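Local coordinates for protein Polyphosphate:AMP phosphotransferase (Pseudomonas aeruginosa PAO1, PDB 3CZP) that transfers phosphate from inorganic polyphosphate to AMP to make ADP, and less efficiently to GMP to make GDP, with magnesium as cofactor, at residues A[60-63]-A[64-68]. Sequence-based numbering, arbitrary orientation.
Sequences VKLL and NEWMD
N64 reaches back one turn to V60 in the last turns of helix 56-66, which follows strand 44-50 of the five-stranded parallel sheet in the N-terminal PPK2 domain, a member of the P-loop NTPase clan and the copy that seems to be catalytically inactive. Two hydrogen bonds of N64 end on V60 O. The side-chain bond, ND2 to V60 O at 2.8 Å, is the straighter (173° at the hydrogen), and the acceptor lies in the amide plane, which would hold the amide's rotation; the backbone bond, N64 N to V60 O, is longer at 3.3 Å. The two donors approach from opposite faces of the carbonyl plane, so the oxygen is bracketed. With CG beside its own backbone N (chi1 -80°), the amide folds back along the helix, and V60 CG1 packs 3.6 Å from ND2.

The backbone bonds that follow trace the helix end. L62 O is shared between the four-residue bond from W66 N and a three-residue, 3-10-type bond from E65 N (2.9 Å), which comes from above the carbonyl plane, consistent with some tightening near the helix end. L63 O accepts from M67 N, and M67 is the first residue to leave helical phi/psi.

Apolar contact is concentrated on W66. L62 CG stands over one indole face, offset toward the rim, 4.1 Å from the five-membered ring centroid and 29° off its normal: a CH-pi contact. L63 CD2 approaches the ring obliquely. Helices 15-39 and 218-238 also pack on W66, through Y18, V22 and A222, while P326 of the second subunit touches V60 and N64. E65, extended beyond CG, crosses L62 and brings OE1 to 4.0 Å from L62 CD1.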
loop_
_atom_site.group_PDB
_atom_site.type_symbol
_atom_site.label_atom_id
_atom_site.label_comp_id
_atom_site.label_asym_id
_atom_site.label_seq_id
_atom_site.Cartn_x
_atom_site.Cartn_y
_atom_site.Cartn_z
ATOM N N VAL A 60 -0.362 13.785 23.235
ATOM C CA VAL A 60 -0.239 13.663 21.789
ATOM C C VAL A 60 -1.145 14.650 21.061
ATOM O O VAL A 60 -0.818 15.172 19.993
ATOM C CB VAL A 60 -0.472 12.252 21.322
ATOM C CG1 VAL A 60 -0.481 12.213 19.731
ATOM C CG2 VAL A 60 0.546 11.335 21.902
ATOM N N LYS A 61 -2.287 14.938 21.625
ATOM C CA LYS A 61 -3.155 15.944 21.027
ATOM C C LYS A 61 -2.491 17.331 21.007
ATOM O O LYS A 61 -2.592 18.097 19.996
ATOM C CB LYS A 61 -4.499 16.036 21.757
ATOM C CG LYS A 61 -5.304 17.183 21.177
ATOM C CD LYS A 61 -6.713 17.226 21.627
ATOM C CE LYS A 61 -7.403 18.481 20.879
ATOM N NZ LYS A 61 -8.784 18.413 21.328
ATOM N N LEU A 62 -1.854 17.654 22.134
ATOM C CA LEU A 62 -1.228 18.944 22.310
ATOM C C LEU A 62 -0.061 19.062 21.340
ATOM O O LEU A 62 0.060 20.086 20.724
ATOM C CB LEU A 62 -0.799 19.165 23.758
ATOM C CG LEU A 62 -0.551 20.586 24.251
ATOM C CD1 LEU A 62 -1.608 21.580 23.868
ATOM C CD2 LEU A 62 -0.388 20.499 25.700
ATOM N N LEU A 63 0.721 18.007 21.151
ATOM C CA LEU A 63 1.799 17.991 20.138
ATOM C C LEU A 63 1.323 18.309 18.723
ATOM O O LEU A 63 2.062 18.896 17.959
ATOM C CB LEU A 63 2.508 16.622 20.097
ATOM C CG LEU A 63 3.343 16.222 21.330
ATOM C CD1 LEU A 63 3.889 14.825 21.104
ATOM C CD2 LEU A 63 4.418 17.260 21.781
ATOM N N ASN A 64 0.097 17.910 18.414
ATOM C CA ASN A 64 -0.547 18.171 17.109
ATOM C C ASN A 64 -1.178 19.528 17.005
ATOM O O ASN A 64 -1.714 19.884 15.954
ATOM C CB ASN A 64 -1.550 17.073 16.849
ATOM C CG ASN A 64 -0.891 15.807 16.326
ATOM O OD1 ASN A 64 -0.691 15.700 15.117
ATOM N ND2 ASN A 64 -0.523 14.834 17.243
ATOM N N GLU A 65 -1.112 20.293 18.099
ATOM C CA GLU A 65 -1.462 21.711 18.103
ATOM C C GLU A 65 -0.218 22.533 18.022
ATOM O O GLU A 65 -0.158 23.477 17.267
ATOM C CB GLU A 65 -2.244 22.082 19.359
ATOM C CG GLU A 65 -2.690 23.546 19.312
ATOM C CD GLU A 65 -3.580 23.902 20.496
ATOM O OE1 GLU A 65 -4.093 22.937 21.100
ATOM O OE2 GLU A 65 -3.733 25.136 20.766
ATOM N N TRP A 66 0.812 22.103 18.730
ATOM C CA TRP A 66 2.125 22.748 18.695
ATOM C C TRP A 66 2.817 22.579 17.367
ATOM O O TRP A 66 3.429 23.522 16.862
ATOM C CB TRP A 66 3.028 22.167 19.786
ATOM C CG TRP A 66 2.598 22.569 21.199
ATOM C CD1 TRP A 66 1.629 23.439 21.536
ATOM C CD2 TRP A 66 3.144 22.075 22.422
ATOM N NE1 TRP A 66 1.537 23.556 22.900
ATOM C CE2 TRP A 66 2.448 22.710 23.479
ATOM C CE3 TRP A 66 4.153 21.155 22.735
ATOM C CZ2 TRP A 66 2.748 22.475 24.832
ATOM C CZ3 TRP A 66 4.445 20.917 24.075
ATOM C CH2 TRP A 66 3.734 21.568 25.114
HETATM N N MSE A 67 2.755 21.348 16.842
HETATM C CA MSE A 67 3.412 20.988 15.612
HETATM C C MSE A 67 2.401 20.993 14.500
HETATM O O MSE A 67 1.228 21.321 14.694
HETATM C CB MSE A 67 4.137 19.632 15.753
HETATM C CG MSE A 67 5.099 19.639 16.927
HETATM SE SE MSE A 67 5.920 17.898 17.139
HETATM C CE MSE A 67 7.222 18.161 15.820
ATOM N N ASP A 68 2.846 20.707 13.288
ATOM C CA ASP A 68 1.954 20.697 12.129
ATOM C C ASP A 68 1.413 19.264 11.965
ATOM O O ASP A 68 2.130 18.351 11.601
ATOM C CB ASP A 68 2.744 21.151 10.873
ATOM C CG ASP A 68 1.861 21.499 9.673
ATOM O OD1 ASP A 68 0.752 20.984 9.526
ATOM O OD2 ASP A 68 2.327 22.220 8.759
#